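Local coordinates for acyl-coenzyme A oxidase (Caenorhabditis elegans, PDB 5K3J), which catalyses the FAD-dependent first, desaturating step of peroxisomal beta-oxidation that shortens the side chains of ascaroside pheromones, with release of hydrogen peroxide, at residues A[339-344]-A[400-405]; A[312-317]-A[624-629]; A[16-21]-A[600-605]; A[240-245]-A[418-423]. All coordinates share one frame; numbering follows the deposited sequence.

Interactions 1, 2 and 3 form a connected group on one side of the chain's centre, while interaction 4 is reached from it through interaction 1. Interaction 1, at ATP and FAD, touches all the others: Leu342 CD2 lies 3.5 Å from Ser315 OG of interaction 2, Phe343 CE1 is 3.7 Å from Ala601 CB of interaction 3, and Ile400 CG2 is 3.6 Å from Tyr422 CB of interaction 4. Interactions 2 and 3 have centres about 14 Å apart and also pack together, Ala316 CB being 3.8 Å from Glu17 CG. Interaction 4, where Phe243 meets the bound ascaroside-CoA, has its centre about 29 Å from that of interaction 3.

Interaction 1: residues A[339-344]-A[400-405]; sequences QHRLFP and IEQARM. With ATP (adenosine-5'-triphosphate), chain H.
Arg341 and Gln402 meet in the close-fitting part of this contact, their side chains crossing at about a right angle. Arg341 NE donates to Gln402 OE1 at 3.0 Å, and the oxygen is approached nearly along the C=O axis (168°), with the guanidinium and amide planes 39° apart. Arg341 NH2 adds a weak second bond to Gln402 OE1 at 3.3 Å. The same oxygen accepts O2' of ATP at 2.7 Å, while Gln402 NE2 gives a nearly straight bond to ATP N3, 3.0 Å away. A glutamine suits this place because its amide both accepts and donates; the ribose, the adenine and Arg341 together fix which way it is turned. Arg341 CG sits between the backbone N and the carbonyl carbon (chi1 83°), and a bend at chi3 turns NE toward the end of the amide C=O, while NH1 is hydrogen-bonded to O3B of FAD. An alanine here would probably leave Gln402 OE1 without the arginine's N-H groups, and FAD O3B without the bond from NH1. His340 NE2 points at ATP O2A, a phosphate oxygen, at a modelled distance too short to trust. Away from the nucleotide the packing is looser: Leu342 CD1 stands 4.2 Å from Gln402 O and 4.3 Å from Ala403 CA. Met405 CE touches Arg341 NH2 loosely too, at 4.3 Å. Arg525, Arg528 and Tyr573 of the second subunit also bond the ATP. The whole is a nucleotide site shared between dimer partners, in which one arginine links the ATP-binding glutamine to the flavin cofactor.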
# COMPACT_ATOMS: atom_id res chain seq x y z
N GLN A 339 5.34 18.85 4.94
CA GLN A 339 4.63 19.08 6.19
C GLN A 339 3.17 18.67 6.04
O GLN A 339 2.52 18.25 6.99
CB GLN A 339 4.72 20.54 6.62
CG GLN A 339 6.13 21.01 6.94
CD GLN A 339 6.19 22.46 7.39
OE1 GLN A 339 5.16 23.06 7.70
NE2 GLN A 339 7.39 23.02 7.42
N HIS A 340 2.66 18.78 4.81
CA HIS A 340 1.27 18.46 4.51
C HIS A 340 1.04 16.96 4.38
O HIS A 340 -0.05 16.46 4.67
CB HIS A 340 0.86 19.17 3.22
CG HIS A 340 -0.51 18.80 2.74
ND1 HIS A 340 -1.62 18.89 3.55
CD2 HIS A 340 -0.94 18.34 1.55
CE1 HIS A 340 -2.69 18.50 2.86
NE2 HIS A 340 -2.30 18.16 1.65
N ARG A 341 2.06 16.24 3.91
CA ARG A 341 1.93 14.80 3.69
C ARG A 341 2.37 14.02 4.93
O ARG A 341 2.35 12.79 4.94
CB ARG A 341 2.74 14.37 2.46
CG ARG A 341 4.22 14.14 2.71
CD ARG A 341 4.97 14.00 1.40
NE ARG A 341 4.21 13.24 0.41
CZ ARG A 341 4.66 12.88 -0.78
NH1 ARG A 341 5.90 13.19 -1.15
NH2 ARG A 341 3.87 12.19 -1.59
N LEU A 342 2.76 14.75 5.97
CA LEU A 342 3.29 14.13 7.19
C LEU A 342 2.48 14.46 8.44
O LEU A 342 2.01 13.56 9.13
CB LEU A 342 4.75 14.56 7.40
CG LEU A 342 5.83 13.50 7.18
CD1 LEU A 342 5.51 12.66 5.97
CD2 LEU A 342 7.20 14.15 7.04
N PHE A 343 2.32 15.75 8.72
CA PHE A 343 1.73 16.21 9.98
C PHE A 343 0.26 15.83 10.22
O PHE A 343 -0.10 15.56 11.37
CB PHE A 343 1.87 17.74 10.09
CG PHE A 343 3.29 18.21 10.20
CD1 PHE A 343 4.32 17.33 10.48
CD2 PHE A 343 3.59 19.55 10.02
CE1 PHE A 343 5.62 17.77 10.58
CE2 PHE A 343 4.89 20.00 10.12
CZ PHE A 343 5.91 19.11 10.40
N PRO A 344 -0.59 15.83 9.18
CA PRO A 344 -1.96 15.36 9.44
C PRO A 344 -2.02 13.92 9.92
O PRO A 344 -2.84 13.59 10.79
CB PRO A 344 -2.65 15.50 8.08
CG PRO A 344 -1.90 16.60 7.41
CD PRO A 344 -0.48 16.45 7.85
N ILE A 400 0.78 5.76 6.24
CA ILE A 400 2.07 5.08 6.31
C ILE A 400 2.79 5.07 4.96
O ILE A 400 4.01 5.22 4.90
CB ILE A 400 1.89 3.63 6.84
CG1 ILE A 400 1.67 3.68 8.36
CG2 ILE A 400 3.10 2.76 6.52
CD1 ILE A 400 1.23 2.37 8.96
N GLU A 401 2.04 4.91 3.87
CA GLU A 401 2.62 5.04 2.53
C GLU A 401 3.18 6.44 2.31
O GLU A 401 4.26 6.61 1.74
CB GLU A 401 1.59 4.72 1.45
CG GLU A 401 1.50 3.24 1.09
CD GLU A 401 2.83 2.66 0.65
OE1 GLU A 401 2.98 2.33 -0.55
OE2 GLU A 401 3.73 2.52 1.51
N GLN A 402 2.42 7.45 2.75
CA GLN A 402 2.85 8.84 2.66
C GLN A 402 4.15 9.04 3.42
O GLN A 402 5.03 9.78 3.00
CB GLN A 402 1.75 9.78 3.20
CG GLN A 402 0.57 9.96 2.26
CD GLN A 402 0.98 10.64 0.97
OE1 GLN A 402 1.89 11.48 0.96
NE2 GLN A 402 0.33 10.28 -0.13
N ALA A 403 4.26 8.34 4.54
CA ALA A 403 5.45 8.41 5.38
C ALA A 403 6.67 7.84 4.64
O ALA A 403 7.77 8.37 4.75
CB ALA A 403 5.23 7.66 6.68
N ARG A 404 6.45 6.76 3.90
CA ARG A 404 7.52 6.10 3.16
C ARG A 404 8.00 6.94 1.98
O ARG A 404 9.19 7.22 1.86
CB ARG A 404 7.06 4.73 2.65
CG ARG A 404 8.07 4.04 1.74
CD ARG A 404 7.52 2.76 1.15
NE ARG A 404 6.28 2.97 0.40
CZ ARG A 404 6.24 3.34 -0.88
NH1 ARG A 404 7.36 3.54 -1.56
NH2 ARG A 404 5.07 3.52 -1.49
N MET A 405 7.07 7.34 1.13
CA MET A 405 7.39 8.15 -0.04
C MET A 405 8.02 9.49 0.34
O MET A 405 8.71 10.11 -0.46
CB MET A 405 6.14 8.38 -0.90
CG MET A 405 5.55 7.13 -1.52
SD MET A 405 4.03 7.44 -2.43
CE MET A 405 2.95 7.97 -1.09
PG ATP H . -7.56 16.57 -3.63
O1G ATP H . -9.04 16.80 -3.43
O2G ATP H . -6.73 17.83 -3.59
O3G ATP H . -7.21 15.61 -4.75
PB ATP H . -7.40 16.44 -0.84
O1B ATP H . -7.95 15.34 0.04
O2B ATP H . -8.18 17.71 -1.03
O3B ATP H . -7.09 15.81 -2.29
PA ATP H . -4.54 16.41 -0.92
O1A ATP H . -4.60 16.40 -2.42
O2A ATP H . -3.45 17.22 -0.25
O3A ATP H . -5.94 16.82 -0.25
O5' ATP H . -4.38 14.89 -0.43
C5' ATP H . -3.92 14.62 0.89
C4' ATP H . -2.82 13.57 0.83
O4' ATP H . -2.82 12.93 -0.45
C3' ATP H . -1.46 14.22 1.01
O3' ATP H . -0.74 13.54 2.04
C2' ATP H . -0.74 14.01 -0.30
O2' ATP H . 0.63 13.66 -0.07
C1' ATP H . -1.48 12.85 -0.94
N9 ATP H . -1.42 12.87 -2.43
C8 ATP H . -2.29 13.47 -3.27
N7 ATP H . -1.92 13.28 -4.57
C5 ATP H . -0.79 12.54 -4.56
C6 ATP H . 0.12 11.98 -5.59
N6 ATP H . -0.09 12.18 -6.91
N1 ATP H . 1.19 11.27 -5.16
C2 ATP H . 1.42 11.07 -3.85
N3 ATP H . 0.63 11.55 -2.87
C4 ATP H . -0.47 12.28 -3.15

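Interaction 2: residues A[312-317]-A[624-629]; sequences ARYSAV and GHVYEN
Tyr314, in the last turn of helix 287-315, and Val317, just beyond it, press against Val626 and its neighbours at the start of helix 626-636. Tyr314 turns the edge of its ring to Val626, whose CG1 lies near the ring plane, 4.1 Å from CE1; the two side chains cross at about a right angle. Val317 divides its branches. CG1, anti to the backbone N (chi1 173°), reaches Val626 CG2 at 4.3 Å and Tyr627 CE2 at 4.4 Å, while CG2 rests 4.0 Å from the carbonyl oxygen of Gly624. Branched valines fit well here, since each offers two methyl groups to different neighbours from a short, stiff stem. Gly624 takes a backbone conformation (phi 91°) that would push a beta carbon into the carbonyl oxygen of the residue before it.

Around this first shell, polar bonds probably help to set the positions. Tyr627 OH is hydrogen-bonded to NH1 of Arg318, a residue that binds FAD, and Gly624 O accepts Asn11 ND2. Within the second segment, Asn629 ND2 donates to His625 O at 2.8 Å, tying the first turn of helix 626-636 to the inverse gamma turn centred on His625. On the other segment, Arg313 forms a salt bridge with Asp606 and so holds the helix end toward the C-terminal part of the chain.

No hydrogen bond spans the two segments; even the hydroxyls of Tyr314 and Tyr627, with OH atoms 4.4 Å apart, do not pair. Cohesion across the joint is therefore apolar and weakly directional, and its precise alignment is likely to depend on the surrounding polar ties.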
# COMPACT_ATOMS: atom_id res chain seq x y z
N ALA A 312 9.68 11.84 9.77
CA ALA A 312 9.99 13.15 10.35
C ALA A 312 11.48 13.34 10.60
O ALA A 312 12.07 14.33 10.16
CB ALA A 312 9.21 13.35 11.64
N ARG A 313 12.08 12.38 11.30
CA ARG A 313 13.51 12.43 11.59
C ARG A 313 14.34 12.52 10.32
O ARG A 313 15.23 13.35 10.21
CB ARG A 313 13.93 11.21 12.41
CG ARG A 313 13.50 11.27 13.87
CD ARG A 313 13.88 9.99 14.60
NE ARG A 313 13.65 10.07 16.04
CZ ARG A 313 13.76 9.04 16.87
NH1 ARG A 313 14.08 7.84 16.40
NH2 ARG A 313 13.54 9.21 18.16
N TYR A 314 14.02 11.66 9.35
CA TYR A 314 14.72 11.67 8.08
C TYR A 314 14.43 12.94 7.29
O TYR A 314 15.27 13.40 6.51
CB TYR A 314 14.36 10.44 7.24
CG TYR A 314 15.00 10.46 5.88
CD1 TYR A 314 16.34 10.12 5.72
CD2 TYR A 314 14.28 10.82 4.75
CE1 TYR A 314 16.94 10.14 4.48
CE2 TYR A 314 14.88 10.84 3.50
CZ TYR A 314 16.21 10.50 3.37
OH TYR A 314 16.80 10.52 2.14
N SER A 315 13.24 13.50 7.48
CA SER A 315 12.87 14.72 6.78
C SER A 315 13.65 15.92 7.32
O SER A 315 13.74 16.95 6.66
CB SER A 315 11.36 14.98 6.90
OG SER A 315 10.61 13.90 6.36
N ALA A 316 14.20 15.77 8.52
CA ALA A 316 14.98 16.84 9.13
C ALA A 316 16.48 16.62 8.92
O ALA A 316 17.30 17.41 9.39
CB ALA A 316 14.67 16.94 10.62
N VAL A 317 16.82 15.55 8.21
CA VAL A 317 18.21 15.29 7.83
C VAL A 317 18.39 15.50 6.33
O VAL A 317 19.25 16.27 5.90
CB VAL A 317 18.65 13.87 8.19
CG1 VAL A 317 20.05 13.59 7.63
CG2 VAL A 317 18.60 13.65 9.70
N GLY A 624 20.34 10.12 14.37
CA GLY A 624 20.25 10.87 13.13
C GLY A 624 21.41 10.65 12.17
O GLY A 624 21.55 11.39 11.19
N HIS A 625 22.23 9.65 12.44
CA HIS A 625 23.34 9.34 11.55
C HIS A 625 22.86 8.39 10.46
O HIS A 625 23.00 7.17 10.56
CB HIS A 625 24.51 8.75 12.33
CG HIS A 625 25.06 9.68 13.37
ND1 HIS A 625 25.06 11.05 13.21
CD2 HIS A 625 25.60 9.44 14.59
CE1 HIS A 625 25.59 11.62 14.28
NE2 HIS A 625 25.92 10.66 15.13
N VAL A 626 22.29 8.96 9.40
CA VAL A 626 21.66 8.19 8.34
C VAL A 626 22.64 7.73 7.26
O VAL A 626 22.84 6.54 7.06
CB VAL A 626 20.54 8.99 7.68
CG1 VAL A 626 19.89 8.16 6.59
CG2 VAL A 626 19.53 9.44 8.72
N TYR A 627 23.24 8.70 6.58
CA TYR A 627 24.10 8.44 5.43
C TYR A 627 25.28 7.54 5.77
O TYR A 627 25.60 6.62 5.02
CB TYR A 627 24.60 9.75 4.83
CG TYR A 627 23.51 10.59 4.21
CD1 TYR A 627 22.60 10.02 3.32
CD2 TYR A 627 23.37 11.93 4.51
CE1 TYR A 627 21.59 10.78 2.75
CE2 TYR A 627 22.37 12.70 3.94
CZ TYR A 627 21.48 12.12 3.06
OH TYR A 627 20.48 12.88 2.50
N GLU A 628 25.92 7.81 6.90
CA GLU A 628 27.05 7.01 7.36
C GLU A 628 26.64 5.56 7.57
O GLU A 628 27.35 4.64 7.16
CB GLU A 628 27.62 7.59 8.66
CG GLU A 628 28.67 6.71 9.32
CD GLU A 628 28.99 7.14 10.74
OE1 GLU A 628 28.88 6.29 11.65
OE2 GLU A 628 29.34 8.32 10.94
N ASN A 629 25.48 5.36 8.20
CA ASN A 629 25.01 4.03 8.53
C ASN A 629 24.21 3.36 7.40
O ASN A 629 24.12 2.14 7.35
CB ASN A 629 24.16 4.07 9.80
CG ASN A 629 24.99 4.26 11.05
OD1 ASN A 629 25.57 3.31 11.57
ND2 ASN A 629 25.05 5.49 11.55

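Interaction 3: residues A[16-21]-A[600-605]; sequences EERRMA and NAVSLV
Glu17 and Val602 bring the two backbones to 6.3 Å between their CA atoms, and at the end of a type I turn from Arg18 to Ala21 the chain closes to 5.6 Å between the CA atoms of Ala21 and Asn600. Val602 is the wedge between two charged residues, meeting mainly their aliphatic stems and, at Arg18, the guanidinium edge. Its CG2 lies 3.7 Å from Glu17 CB, and its CG1, anti to the backbone N (chi1 178°), touches the edge of the Arg18 guanidinium, 3.8 Å from NE. Both charged chains cross the valine at about a right angle and carry their polar ends past it: Glu17 forms salt bridges with Arg598 and Lys331, while Arg18 pairs with Asp606 and Asp10 and donates to Arg622 O. The contact thus lays the N-terminal helix 12-18 against the short helix 601-606, joining the N-terminal end of the chain to its C-terminal helical region, nearly 580 residues later. An alanine in place of Val602 would probably open a gap beside Glu17 CB and leave the stem and guanidinium edge of Arg18 less firmly supported. Farther along, Ala21 CB faces Ser603 OG, whose hydroxyl is hydrogen-bonded to Asn3; a small residue lets the turn come this near. Asn600 OD1 lies 3.7 Å from Ala21 CA and accepts the backbone N-H of Thr22, which holds the chain leaving the turn against the start of helix 601-606.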
# COMPACT_ATOMS: atom_id res chain seq x y z
N GLU A 16 19.53 20.26 16.58
CA GLU A 16 18.99 21.61 16.50
C GLU A 16 17.48 21.57 16.33
O GLU A 16 16.80 22.57 16.58
CB GLU A 16 19.65 22.38 15.34
CG GLU A 16 19.16 22.00 13.96
CD GLU A 16 19.75 22.89 12.87
OE1 GLU A 16 20.64 23.70 13.19
OE2 GLU A 16 19.31 22.78 11.71
N GLU A 17 16.96 20.42 15.91
CA GLU A 17 15.52 20.21 15.80
C GLU A 17 14.91 19.94 17.18
O GLU A 17 13.77 20.31 17.44
CB GLU A 17 15.22 19.04 14.86
CG GLU A 17 15.49 19.34 13.39
CD GLU A 17 14.46 20.26 12.78
OE1 GLU A 17 13.35 20.39 13.34
OE2 GLU A 17 14.75 20.85 11.72
N ARG A 18 15.69 19.31 18.05
CA ARG A 18 15.22 18.93 19.38
C ARG A 18 15.41 20.06 20.38
O ARG A 18 14.76 20.10 21.42
CB ARG A 18 15.94 17.67 19.85
CG ARG A 18 15.56 16.43 19.07
CD ARG A 18 16.51 15.27 19.34
NE ARG A 18 16.08 14.07 18.62
CZ ARG A 18 16.80 12.96 18.52
NH1 ARG A 18 18.00 12.89 19.08
NH2 ARG A 18 16.32 11.92 17.84
N ARG A 19 16.30 20.99 20.05
CA ARG A 19 16.50 22.18 20.87
C ARG A 19 15.29 23.10 20.75
O ARG A 19 15.10 24.01 21.55
CB ARG A 19 17.78 22.92 20.45
CG ARG A 19 18.62 23.43 21.61
CD ARG A 19 19.65 22.40 22.05
NE ARG A 19 19.28 21.75 23.30
CZ ARG A 19 20.14 21.08 24.07
NH1 ARG A 19 19.72 20.51 25.20
NH2 ARG A 19 21.41 21.00 23.72
N MET A 20 14.46 22.83 19.74
CA MET A 20 13.26 23.63 19.47
C MET A 20 12.04 23.10 20.22
O MET A 20 10.92 23.54 19.97
CB MET A 20 12.96 23.65 17.97
CG MET A 20 14.13 24.04 17.09
SD MET A 20 13.75 24.04 15.33
CE MET A 20 12.95 25.63 15.13
N ALA A 21 12.25 22.15 21.14
CA ALA A 21 11.14 21.53 21.86
C ALA A 21 10.45 22.52 22.80
O ALA A 21 11.09 23.14 23.64
CB ALA A 21 11.63 20.32 22.64
N ASN A 600 8.22 21.56 16.36
CA ASN A 600 8.02 20.49 17.33
C ASN A 600 7.99 19.10 16.69
O ASN A 600 7.86 18.10 17.39
CB ASN A 600 6.73 20.71 18.11
CG ASN A 600 6.91 21.62 19.30
OD1 ASN A 600 7.93 21.58 19.99
ND2 ASN A 600 5.91 22.47 19.55
N ALA A 601 8.12 19.06 15.37
CA ALA A 601 7.96 17.83 14.59
C ALA A 601 8.78 16.65 15.13
O ALA A 601 8.24 15.56 15.35
CB ALA A 601 8.34 18.09 13.13
N VAL A 602 10.07 16.87 15.33
CA VAL A 602 10.96 15.81 15.79
C VAL A 602 10.68 15.47 17.25
O VAL A 602 10.86 14.33 17.68
CB VAL A 602 12.43 16.21 15.60
CG1 VAL A 602 13.36 15.13 16.11
CG2 VAL A 602 12.71 16.49 14.13
N SER A 603 10.21 16.46 18.01
CA SER A 603 9.88 16.27 19.42
C SER A 603 8.58 15.49 19.60
O SER A 603 8.46 14.68 20.52
CB SER A 603 9.78 17.62 20.13
OG SER A 603 11.02 18.30 20.11
N LEU A 604 7.61 15.74 18.73
CA LEU A 604 6.31 15.08 18.85
C LEU A 604 6.41 13.58 18.58
O LEU A 604 5.58 12.81 19.06
CB LEU A 604 5.29 15.72 17.90
CG LEU A 604 4.69 17.07 18.32
CD1 LEU A 604 3.77 17.62 17.24
CD2 LEU A 604 3.94 16.94 19.64
N VAL A 605 7.42 13.17 17.83
CA VAL A 605 7.60 11.76 17.50
C VAL A 605 8.62 11.10 18.43
O VAL A 605 8.49 9.91 18.74
CB VAL A 605 8.04 11.57 16.03
CG1 VAL A 605 6.93 12.03 15.08
CG2 VAL A 605 9.33 12.31 15.74

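Interaction 4: residues A[240-245]-A[418-423]; sequences KMNFNA and ISVVYG
CG stands anti to the backbone N in both Met241 (chi1 174°) and Tyr422 (chi1 176°), so that the extended methionine reaches out to the tyrosine ring, with Met241 CE 3.9 Å from Tyr422 CE2. The two side chains cross obliquely, and a long, flexible thioether suits such an apolar touch on a ring. Tyr422 OH is hydrogen-bonded to Glu401 of the second subunit. Asn242 instead lies against the helix backbone: CB is 3.6 Å from Gly423 C, and ND2 is 3.6 Å from Val420 O, without a hydrogen bond between them. Gly423 fits because a beta carbon would point at Asn242 and run into its ND2. The segments join the loop between strands 232-236 and 248-253 of the beta domain to helix 418-426 of the C-terminal helical domain, as in the acyl-CoA dehydrogenase fold. Bonds within the loop probably help to keep its shape. Asn242 OD1 accepts Phe243 N at 2.7 Å, and Asn244 takes Lys240 N on OD1 while giving ND2 to Lys240 O, at 3.0 Å. Phe243, on this loop, touches the bound ascaroside-CoA, and Gly423 O accepts Tyr412 OH of the second subunit.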
# COMPACT_ATOMS: atom_id res chain seq x y z
N LYS A 240 3.22 -14.67 2.47
CA LYS A 240 2.15 -13.68 2.54
C LYS A 240 2.67 -12.29 2.18
O LYS A 240 3.88 -12.09 2.05
CB LYS A 240 1.53 -13.66 3.94
CG LYS A 240 0.83 -14.97 4.31
CD LYS A 240 0.84 -15.22 5.82
CE LYS A 240 2.27 -15.31 6.34
NZ LYS A 240 2.35 -16.03 7.64
N MET A 241 1.76 -11.34 2.00
CA MET A 241 2.12 -9.94 1.75
C MET A 241 3.10 -9.46 2.82
O MET A 241 4.07 -8.77 2.53
CB MET A 241 0.88 -9.05 1.72
CG MET A 241 1.21 -7.57 1.60
SD MET A 241 -0.24 -6.51 1.44
CE MET A 241 0.52 -4.99 0.88
N ASN A 242 2.82 -9.85 4.06
CA ASN A 242 3.75 -9.66 5.16
C ASN A 242 3.41 -10.61 6.29
O ASN A 242 2.69 -11.59 6.08
CB ASN A 242 3.72 -8.21 5.65
CG ASN A 242 5.07 -7.74 6.12
OD1 ASN A 242 5.57 -8.17 7.16
ND2 ASN A 242 5.69 -6.86 5.35
N PHE A 243 3.92 -10.32 7.49
CA PHE A 243 3.67 -11.13 8.67
C PHE A 243 4.24 -12.53 8.47
O PHE A 243 3.68 -13.51 8.96
CB PHE A 243 2.17 -11.19 8.97
CG PHE A 243 1.83 -11.48 10.41
CD1 PHE A 243 2.35 -10.70 11.42
CD2 PHE A 243 0.98 -12.52 10.74
CE1 PHE A 243 2.05 -10.95 12.74
CE2 PHE A 243 0.67 -12.78 12.06
CZ PHE A 243 1.20 -12.00 13.07
N ASN A 244 5.37 -12.62 7.78
CA ASN A 244 5.92 -13.91 7.35
C ASN A 244 6.86 -14.60 8.34
O ASN A 244 7.40 -15.66 8.05
CB ASN A 244 6.64 -13.74 6.01
CG ASN A 244 5.69 -13.45 4.86
OD1 ASN A 244 4.92 -14.32 4.45
ND2 ASN A 244 5.75 -12.24 4.33
N ALA A 245 7.07 -14.00 9.51
CA ALA A 245 7.81 -14.70 10.55
C ALA A 245 6.82 -15.57 11.33
O ALA A 245 7.21 -16.45 12.10
CB ALA A 245 8.52 -13.72 11.47
N ILE A 418 9.57 1.13 6.53
CA ILE A 418 8.19 1.62 6.48
C ILE A 418 7.31 0.71 5.62
O ILE A 418 6.10 0.61 5.83
CB ILE A 418 8.14 3.06 5.97
CG1 ILE A 418 9.09 3.94 6.80
CG2 ILE A 418 6.73 3.61 6.02
CD1 ILE A 418 9.22 5.35 6.29
N SER A 419 7.93 0.02 4.66
CA SER A 419 7.21 -0.93 3.82
C SER A 419 6.75 -2.13 4.65
O SER A 419 5.63 -2.61 4.47
CB SER A 419 8.09 -1.40 2.66
OG SER A 419 9.20 -2.14 3.12
N VAL A 420 7.61 -2.59 5.55
CA VAL A 420 7.26 -3.65 6.49
C VAL A 420 6.06 -3.24 7.33
O VAL A 420 5.05 -3.95 7.37
CB VAL A 420 8.42 -3.99 7.44
CG1 VAL A 420 7.93 -4.89 8.59
CG2 VAL A 420 9.57 -4.64 6.68
N VAL A 421 6.20 -2.11 8.01
CA VAL A 421 5.14 -1.52 8.82
C VAL A 421 3.86 -1.36 8.03
O VAL A 421 2.76 -1.55 8.56
CB VAL A 421 5.58 -0.15 9.38
CG1 VAL A 421 4.45 0.48 10.19
CG2 VAL A 421 6.83 -0.31 10.23
N TYR A 422 3.99 -1.01 6.76
CA TYR A 422 2.81 -0.90 5.92
C TYR A 422 2.20 -2.27 5.72
O TYR A 422 1.01 -2.47 5.98
CB TYR A 422 3.12 -0.28 4.57
CG TYR A 422 1.90 -0.26 3.69
CD1 TYR A 422 0.87 0.64 3.93
CD2 TYR A 422 1.74 -1.18 2.66
CE1 TYR A 422 -0.27 0.65 3.16
CE2 TYR A 422 0.60 -1.18 1.88
CZ TYR A 422 -0.40 -0.26 2.13
OH TYR A 422 -1.55 -0.23 1.37
N GLY A 423 3.01 -3.23 5.27
CA GLY A 423 2.55 -4.59 5.02
C GLY A 423 1.86 -5.22 6.22
O GLY A 423 0.84 -5.89 6.08